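Local coordinates for protein alkaline phosphatase D (Bacillus subtilis, PDB 2YEQ) that hydrolyses phosphate esters as a secreted phosphodiesterase and alkaline phosphatase, with iron(III) and calcium ions bound in its active site, at residues S123-Y127 / D151-E155; V205-D210 / V275-Q280; Y281-A286 / N302-G307. All blocks are in the same frame, centred on the assembly; numbering follows the deposited sequence.

Contact 1 (S123-Y127 / D151-E155); sequences SCQQY and DYIYE. With FE (Fe (III) ion), chain B; CA (calcium ion), chain C.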
# COMPACT_ATOMS: atom_id res chain seq x y z
N SER A 123 -1.86 -3.00 3.13
CA SER A 123 -0.96 -3.59 2.13
C SER A 123 -1.20 -5.07 2.08
O SER A 123 -1.83 -5.63 2.98
CB SER A 123 0.50 -3.30 2.52
OG SER A 123 0.82 -4.00 3.70
N CYS A 124 -0.67 -5.72 1.04
CA CYS A 124 -0.44 -7.18 1.06
C CYS A 124 -1.70 -8.04 1.18
O CYS A 124 -2.05 -8.63 2.23
CB CYS A 124 0.64 -7.56 2.09
SG CYS A 124 2.33 -6.86 1.73
N GLN A 125 -2.36 -8.18 0.04
CA GLN A 125 -3.66 -8.85 -0.02
C GLN A 125 -3.68 -10.08 -0.94
O GLN A 125 -4.57 -10.21 -1.78
CB GLN A 125 -4.73 -7.84 -0.43
CG GLN A 125 -4.50 -7.09 -1.73
CD GLN A 125 -5.24 -5.80 -1.78
OE1 GLN A 125 -5.40 -5.11 -0.76
NE2 GLN A 125 -5.68 -5.42 -2.98
N GLN A 126 -2.74 -10.99 -0.72
CA GLN A 126 -2.63 -12.21 -1.53
C GLN A 126 -4.03 -12.86 -1.56
O GLN A 126 -4.54 -13.31 -0.56
CB GLN A 126 -1.60 -13.18 -0.94
CG GLN A 126 -0.66 -13.86 -1.95
CD GLN A 126 -1.34 -14.95 -2.80
OE1 GLN A 126 -2.49 -14.81 -3.15
NE2 GLN A 126 -0.61 -16.03 -3.13
N TYR A 127 -4.63 -12.88 -2.74
CA TYR A 127 -6.01 -13.35 -2.93
C TYR A 127 -6.20 -14.77 -2.48
O TYR A 127 -7.27 -15.14 -1.92
CB TYR A 127 -6.38 -13.19 -4.41
CG TYR A 127 -7.79 -13.57 -4.84
CD1 TYR A 127 -8.84 -12.64 -4.79
CD2 TYR A 127 -8.05 -14.83 -5.35
CE1 TYR A 127 -10.10 -12.98 -5.23
CE2 TYR A 127 -9.33 -15.17 -5.78
CZ TYR A 127 -10.34 -14.25 -5.72
OH TYR A 127 -11.61 -14.60 -6.14
N ASP A 151 1.69 -4.44 -2.86
CA ASP A 151 1.25 -5.79 -3.02
C ASP A 151 -0.28 -5.80 -3.07
O ASP A 151 -0.92 -6.61 -2.42
CB ASP A 151 1.80 -6.70 -1.94
CG ASP A 151 3.32 -6.90 -2.02
OD1 ASP A 151 3.98 -6.27 -2.87
OD2 ASP A 151 3.85 -7.67 -1.16
N TYR A 152 -0.83 -4.89 -3.85
CA TYR A 152 -2.26 -4.87 -4.14
C TYR A 152 -2.69 -6.08 -4.97
O TYR A 152 -3.82 -6.56 -4.81
CB TYR A 152 -2.60 -3.59 -4.87
CG TYR A 152 -4.08 -3.32 -5.04
CD1 TYR A 152 -4.80 -3.93 -6.05
CD2 TYR A 152 -4.74 -2.40 -4.21
CE1 TYR A 152 -6.17 -3.66 -6.23
CE2 TYR A 152 -6.12 -2.12 -4.39
CZ TYR A 152 -6.82 -2.76 -5.40
OH TYR A 152 -8.15 -2.51 -5.59
N ILE A 153 -1.82 -6.55 -5.87
CA ILE A 153 -1.95 -7.88 -6.48
C ILE A 153 -0.66 -8.66 -6.26
O ILE A 153 0.35 -8.06 -5.89
CB ILE A 153 -2.20 -7.83 -8.01
CG1 ILE A 153 -1.01 -7.19 -8.75
CG2 ILE A 153 -3.51 -7.09 -8.32
CD1 ILE A 153 -0.99 -7.47 -10.27
N TYR A 154 -0.73 -9.98 -6.44
CA TYR A 154 0.44 -10.85 -6.51
C TYR A 154 0.43 -11.49 -7.91
O TYR A 154 -0.65 -11.64 -8.52
CB TYR A 154 0.45 -11.92 -5.40
CG TYR A 154 0.76 -11.36 -4.02
CD1 TYR A 154 -0.15 -10.51 -3.37
CD2 TYR A 154 1.96 -11.63 -3.40
CE1 TYR A 154 0.12 -9.97 -2.13
CE2 TYR A 154 2.26 -11.09 -2.13
CZ TYR A 154 1.34 -10.24 -1.52
OH TYR A 154 1.60 -9.73 -0.28
N GLU A 155 1.61 -11.89 -8.37
CA GLU A 155 1.83 -12.28 -9.76
C GLU A 155 1.80 -13.77 -10.03
O GLU A 155 1.80 -14.20 -11.20
CB GLU A 155 3.17 -11.70 -10.23
CG GLU A 155 4.42 -12.51 -9.79
CD GLU A 155 4.95 -12.11 -8.41
OE1 GLU A 155 4.21 -11.44 -7.65
OE2 GLU A 155 6.11 -12.50 -8.08
FE FE B . 3.21 -8.86 0.51
CA CA C . 6.11 -6.58 -0.90
O HOH W 1 4.33 -5.02 0.11
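D151 and C124 meet at the iron(III) ion of the PhoD active site, where loops following strands 117-122 and 145-148 of the calcineurin-like fold come together. D151 OD2 binds the iron at 2.1 Å and also reaches the neighbouring calcium ion, so one carboxylate oxygen bridges the two metals; H211 is a polar partner of the same side chain. C124 SG takes its own place on the iron at 2.5 Å, and H382 is a further ligand. The D151 backbone also takes part: Q125 N donates to D151 O, nearly straight, at 3.3 Å. Y152 follows, and the Q125 amide lies across it: NE2 donates to Y152 O at 2.8 Å, in the carbonyl plane on a lone pair, while sitting over the centre of the Y152 ring with amide and ring planes 48° apart. At the amide's other end, OE1 bonds to Y135. Y154 turns back to the metal. Its CG stands anti to the carbonyl carbon (chi1 -73°), which brings one ring face against Q126; Q126 CG packs there as a CH-pi contact, 3.6 Å from the ring centroid. S412 hydrogen-bonds to the phenolic oxygen, and Y154 OH closes on the iron at 2.0 Å.

Contact 2 (V205-D210 / V275-Q280); sequences VVTWDD and VLDTRQ. With CA (calcium ion), chain C; CA (calcium ion), chain D.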
# COMPACT_ATOMS: atom_id res chain seq x y z
N VAL A 205 -5.24 6.80 -1.81
CA VAL A 205 -3.93 7.22 -2.27
C VAL A 205 -3.10 5.95 -2.32
O VAL A 205 -2.74 5.37 -1.28
CB VAL A 205 -3.31 8.28 -1.36
CG1 VAL A 205 -1.93 8.75 -1.88
CG2 VAL A 205 -4.26 9.49 -1.30
N VAL A 206 -2.82 5.46 -3.53
CA VAL A 206 -2.13 4.19 -3.67
C VAL A 206 -0.67 4.39 -4.08
O VAL A 206 -0.33 5.33 -4.80
CB VAL A 206 -2.86 3.27 -4.72
CG1 VAL A 206 -4.32 2.98 -4.26
CG2 VAL A 206 -2.86 3.94 -6.10
N THR A 207 0.18 3.47 -3.62
CA THR A 207 1.54 3.32 -4.15
C THR A 207 1.86 1.86 -4.13
O THR A 207 1.26 1.11 -3.35
CB THR A 207 2.57 4.16 -3.37
OG1 THR A 207 3.83 4.06 -4.03
CG2 THR A 207 2.67 3.71 -1.86
N TRP A 208 2.74 1.41 -5.02
CA TRP A 208 2.93 -0.04 -5.22
C TRP A 208 4.16 -0.50 -4.46
O TRP A 208 4.96 0.32 -4.04
CB TRP A 208 3.10 -0.37 -6.72
CG TRP A 208 4.06 0.48 -7.46
CD1 TRP A 208 5.28 0.92 -7.04
CD2 TRP A 208 3.88 0.99 -8.79
NE1 TRP A 208 5.87 1.68 -8.03
CE2 TRP A 208 5.04 1.74 -9.11
CE3 TRP A 208 2.87 0.87 -9.75
CZ2 TRP A 208 5.19 2.38 -10.34
CZ3 TRP A 208 3.02 1.51 -10.96
CH2 TRP A 208 4.18 2.25 -11.25
N ASP A 209 4.31 -1.80 -4.32
CA ASP A 209 5.57 -2.40 -3.90
C ASP A 209 5.99 -3.38 -5.00
O ASP A 209 5.86 -3.05 -6.19
CB ASP A 209 5.50 -3.05 -2.51
CG ASP A 209 6.89 -3.40 -1.94
OD1 ASP A 209 7.85 -2.62 -2.18
OD2 ASP A 209 7.01 -4.51 -1.30
N ASP A 210 6.48 -4.57 -4.65
CA ASP A 210 7.08 -5.46 -5.68
C ASP A 210 6.09 -6.30 -6.43
O ASP A 210 6.23 -6.47 -7.64
CB ASP A 210 8.20 -6.37 -5.13
CG ASP A 210 7.84 -7.10 -3.86
OD1 ASP A 210 6.91 -6.64 -3.12
OD2 ASP A 210 8.47 -8.14 -3.58
N VAL A 275 4.33 10.49 -0.52
CA VAL A 275 4.06 9.13 -0.98
C VAL A 275 5.26 8.69 -1.87
O VAL A 275 5.47 9.26 -2.93
CB VAL A 275 2.73 9.08 -1.79
CG1 VAL A 275 2.43 7.69 -2.23
CG2 VAL A 275 1.55 9.63 -0.91
N LEU A 276 6.02 7.71 -1.39
CA LEU A 276 7.26 7.33 -2.01
C LEU A 276 7.09 6.12 -2.93
O LEU A 276 6.05 5.38 -2.89
CB LEU A 276 8.30 6.99 -0.94
CG LEU A 276 8.53 8.03 0.17
CD1 LEU A 276 9.68 7.57 1.10
CD2 LEU A 276 8.76 9.41 -0.39
N ASP A 277 8.13 5.93 -3.75
CA ASP A 277 8.27 4.77 -4.63
C ASP A 277 9.68 4.23 -4.46
O ASP A 277 10.64 4.78 -4.98
CB ASP A 277 7.98 5.24 -6.07
CG ASP A 277 8.07 4.10 -7.12
OD1 ASP A 277 8.46 2.96 -6.79
OD2 ASP A 277 7.71 4.40 -8.27
N THR A 278 9.80 3.15 -3.68
CA THR A 278 11.07 2.58 -3.34
C THR A 278 11.41 1.35 -4.20
O THR A 278 12.35 0.63 -3.88
CB THR A 278 11.13 2.20 -1.84
OG1 THR A 278 10.12 1.22 -1.52
CG2 THR A 278 10.96 3.48 -0.94
N ARG A 279 10.62 1.10 -5.25
CA ARG A 279 10.89 0.02 -6.21
C ARG A 279 11.44 0.48 -7.53
O ARG A 279 12.35 -0.15 -8.06
CB ARG A 279 9.63 -0.79 -6.53
CG ARG A 279 9.23 -1.75 -5.46
CD ARG A 279 10.17 -2.88 -5.25
NE ARG A 279 9.85 -3.53 -3.99
CZ ARG A 279 10.62 -4.40 -3.34
NH1 ARG A 279 11.81 -4.81 -3.83
NH2 ARG A 279 10.22 -4.86 -2.17
N GLN A 280 10.83 1.51 -8.11
CA GLN A 280 11.04 1.82 -9.53
C GLN A 280 12.49 2.29 -9.87
O GLN A 280 12.94 2.18 -11.05
CB GLN A 280 10.04 2.87 -9.98
CG GLN A 280 10.04 3.14 -11.48
CD GLN A 280 8.95 4.08 -11.92
OE1 GLN A 280 8.05 4.48 -11.12
NE2 GLN A 280 8.99 4.44 -13.17
CA CA C . 6.11 -6.58 -0.90
CA CA D . 8.81 -9.56 -1.82
O HOH W 2 7.60 1.20 -4.32
O HOH W 3 10.27 -1.29 -2.00
O HOH W 1 4.33 -5.02 0.11
O HOH W 4 9.09 -11.05 -0.19
O HOH W 5 9.52 -7.77 -0.44
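D209 and R279 face each other where 205-210 carries two calcium ligands and 275-280 runs alongside, both leaving strands (203-206 and 271-275) of the calcineurin-like core in roughly the same direction. The carboxylate and guanidinium planes are turned 48° against each other, so the salt bridge is not flat: D209 OD1 lies close to the guanidinium plane, but R279 NE comes to it from above the carboxylate plane, at 2.8 Å. Both bonds from NH2 to the carboxylate oxygens are weak. D209 OD2 binds the calcium beside the iron, and this charge pairing probably steadies the aspartate in the first shell. D210 lays its CB over one guanidinium face, 3.5 Å from R279 NE, while its carboxylate spans two calcium ions. R279 NH1 pairs with D350.

Nearer the strands, W208 presents its indole edge to D277, the ring and carboxylate planes 74° apart. W208 NE1 donates in its ring plane to D277 OD1 at 3.1 Å. With CG anti to the backbone N (chi1 -179°), D277 brings OD1 round to receive R279 N, which makes an Asx turn, and Q280 N, which extends it to an Asx motif, tying the indole to the bend carrying R279. A leucine here would probably leave W208 NE1 and those two backbone N-H groups without their acceptor and let the turn relax. Beyond it V275 packs between V205 and T207, with V205 CG1 3.7 Å from V275 CG2, and the T207 hydroxyl donates to the next carbonyl: OG1 to L276 O, 2.8 Å.

Contact 3 (Y281-A286 / N302-G307); sequences YRDDQA and NRTLLG. With NA (sodium ion), chain E; EDO (1,2-ethanediol), chain L.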
# COMPACT_ATOMS: atom_id res chain seq x y z
N TYR A 281 13.17 2.86 -8.88
CA TYR A 281 14.46 3.49 -9.06
C TYR A 281 15.56 2.88 -8.22
O TYR A 281 16.72 3.27 -8.35
CB TYR A 281 14.38 4.97 -8.75
CG TYR A 281 13.14 5.65 -9.27
CD1 TYR A 281 12.99 5.98 -10.61
CD2 TYR A 281 12.08 5.95 -8.40
CE1 TYR A 281 11.84 6.59 -11.07
CE2 TYR A 281 10.95 6.56 -8.84
CZ TYR A 281 10.81 6.88 -10.18
OH TYR A 281 9.64 7.51 -10.58
N ARG A 282 15.25 1.89 -7.39
CA ARG A 282 16.21 1.38 -6.45
C ARG A 282 17.34 0.56 -7.10
O ARG A 282 17.12 -0.14 -8.11
CB ARG A 282 15.55 0.55 -5.36
CG ARG A 282 14.87 -0.73 -5.82
CD ARG A 282 14.99 -1.81 -4.81
NE ARG A 282 14.01 -1.65 -3.75
CZ ARG A 282 13.95 -2.40 -2.66
NH1 ARG A 282 14.87 -3.34 -2.43
NH2 ARG A 282 12.95 -2.21 -1.79
N ASP A 283 18.50 0.59 -6.44
CA ASP A 283 19.58 -0.32 -6.77
C ASP A 283 19.25 -1.71 -6.27
O ASP A 283 18.39 -1.90 -5.40
CB ASP A 283 20.89 0.17 -6.16
CG ASP A 283 21.46 1.38 -6.90
OD1 ASP A 283 21.21 1.55 -8.12
OD2 ASP A 283 22.17 2.18 -6.25
N ASP A 284 19.96 -2.69 -6.83
CA ASP A 284 19.74 -4.10 -6.57
C ASP A 284 20.02 -4.38 -5.11
O ASP A 284 20.90 -3.74 -4.50
CB ASP A 284 20.71 -4.92 -7.45
CG ASP A 284 20.27 -6.35 -7.67
OD1 ASP A 284 19.10 -6.75 -7.36
OD2 ASP A 284 21.17 -7.10 -8.15
N GLN A 285 19.30 -5.35 -4.56
CA GLN A 285 19.58 -5.83 -3.21
C GLN A 285 21.01 -6.45 -3.11
O GLN A 285 21.43 -7.23 -3.96
CB GLN A 285 18.56 -6.85 -2.74
CG GLN A 285 17.10 -6.34 -2.76
CD GLN A 285 16.39 -6.64 -4.07
OE1 GLN A 285 17.06 -6.94 -5.08
NE2 GLN A 285 15.04 -6.56 -4.08
N ALA A 286 21.70 -6.08 -2.03
CA ALA A 286 23.04 -6.58 -1.74
C ALA A 286 23.00 -7.97 -1.20
O ALA A 286 21.96 -8.43 -0.68
CB ALA A 286 23.73 -5.66 -0.72
N ASN A 302 27.13 4.73 -2.36
CA ASN A 302 26.50 5.17 -3.60
C ASN A 302 25.13 4.56 -3.84
O ASN A 302 24.41 5.00 -4.72
CB ASN A 302 27.39 4.81 -4.80
CG ASN A 302 28.64 5.65 -4.86
OD1 ASN A 302 28.62 6.81 -4.46
ND2 ASN A 302 29.71 5.07 -5.36
N ARG A 303 24.80 3.50 -3.12
CA ARG A 303 23.57 2.77 -3.38
C ARG A 303 22.37 3.57 -2.92
O ARG A 303 22.42 4.21 -1.86
CB ARG A 303 23.61 1.44 -2.70
CG ARG A 303 24.54 0.46 -3.40
CD ARG A 303 24.66 -0.82 -2.65
NE ARG A 303 23.44 -1.62 -2.75
CZ ARG A 303 22.62 -1.94 -1.74
NH1 ARG A 303 22.86 -1.52 -0.50
NH2 ARG A 303 21.54 -2.67 -1.97
N THR A 304 21.31 3.54 -3.75
CA THR A 304 20.10 4.33 -3.57
C THR A 304 18.86 3.42 -3.52
O THR A 304 18.87 2.31 -4.08
CB THR A 304 19.96 5.34 -4.71
OG1 THR A 304 18.93 6.28 -4.37
CG2 THR A 304 19.65 4.65 -6.10
N LEU A 305 17.84 3.87 -2.79
CA LEU A 305 16.49 3.28 -2.85
C LEU A 305 15.61 4.18 -3.68
O LEU A 305 14.82 3.70 -4.49
CB LEU A 305 15.82 3.16 -1.47
CG LEU A 305 15.79 1.86 -0.70
CD1 LEU A 305 15.06 2.14 0.64
CD2 LEU A 305 15.13 0.70 -1.44
N LEU A 306 15.73 5.49 -3.47
CA LEU A 306 14.79 6.44 -4.01
C LEU A 306 15.19 6.93 -5.36
O LEU A 306 14.34 7.42 -6.13
CB LEU A 306 14.69 7.67 -3.10
CG LEU A 306 14.23 7.48 -1.67
CD1 LEU A 306 14.26 8.84 -0.93
CD2 LEU A 306 12.82 6.83 -1.64
N GLY A 307 16.50 6.87 -5.65
CA GLY A 307 17.05 7.57 -6.79
C GLY A 307 17.27 9.02 -6.44
O GLY A 307 16.61 9.56 -5.53
NA NA E . 17.80 -8.47 -6.78
C1 EDO L . 23.45 -2.37 -5.74
O1 EDO L . 23.70 -3.56 -4.98
C2 EDO L . 23.26 -2.70 -7.20
O2 EDO L . 22.62 -1.65 -7.89
O HOH W 6 12.75 3.46 -6.19
O HOH W 7 19.63 -9.02 -5.45
O HOH W 8 20.36 -4.45 -0.11
O HOH W 9 18.26 -10.03 -8.39
O HOH W 10 15.93 -7.97 -7.95
O HOH W 11 16.46 -9.95 -5.60
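R282 has the L305 methyl CD2 over one face of its guanidinium, toward the rim and 3.5 Å from R282 CZ, the two side chains running side by side in the same direction. The contact joins two irregular loops of the phosphatase domain, the second leading through an ST motif into helix 308-320. The R282 chain bends at its second and third torsions; the bends bring the head group to T278 O and D350, which hold it while L305 lies on one face.

At D283 and T304 the loops exchange a pair of hydrogen bonds. D283 N donates to T304 O at 2.9 Å and T304 N returns to D283 OD2 at 3.0 Å, reaching the oxygen from above the carboxylate plane. A chi1 of -73° sets the D283 carboxylate beside its own backbone N and turns OD2 to T304 N.

R303 reaches along 281-286. Its NH2 donates in the guanidinium plane to D284 O at 2.8 Å, nearly straight at 173°, while the A286 methyl sits over one guanidinium face; NH1 goes to G354. A water links A286 N with R303 NH2. D284 and Q285 themselves turn to a sodium ion, whose remaining ligands are four waters.

At the far end, a water bridges Y281 N to L305 O, and T304 OG1 accepts from G307 N at 2.8 Å, just ahead of the helix.

Overall arrangement
Contacts 1 and 2 supply much of the metal centre: their centres are 13 Å apart, and they share the calcium beside the iron and the water bound to it. D151 of contact 1 and D209 and D210 of contact 2 bind that calcium, with D380 from another loop; D151 OD1 and D210 OD1 come within 3.0 Å, a crowding of like charges that the cation probably offsets. Contact 3 lies farther out, its centre 14 Å from that of contact 2 and 23 Å from that of contact 1, which it does not touch. It continues the chain directly from contact 2, and D350 ties them, pairing with both R279 and R282. L306 CD2 packs 3.9 Å from T278 CG2.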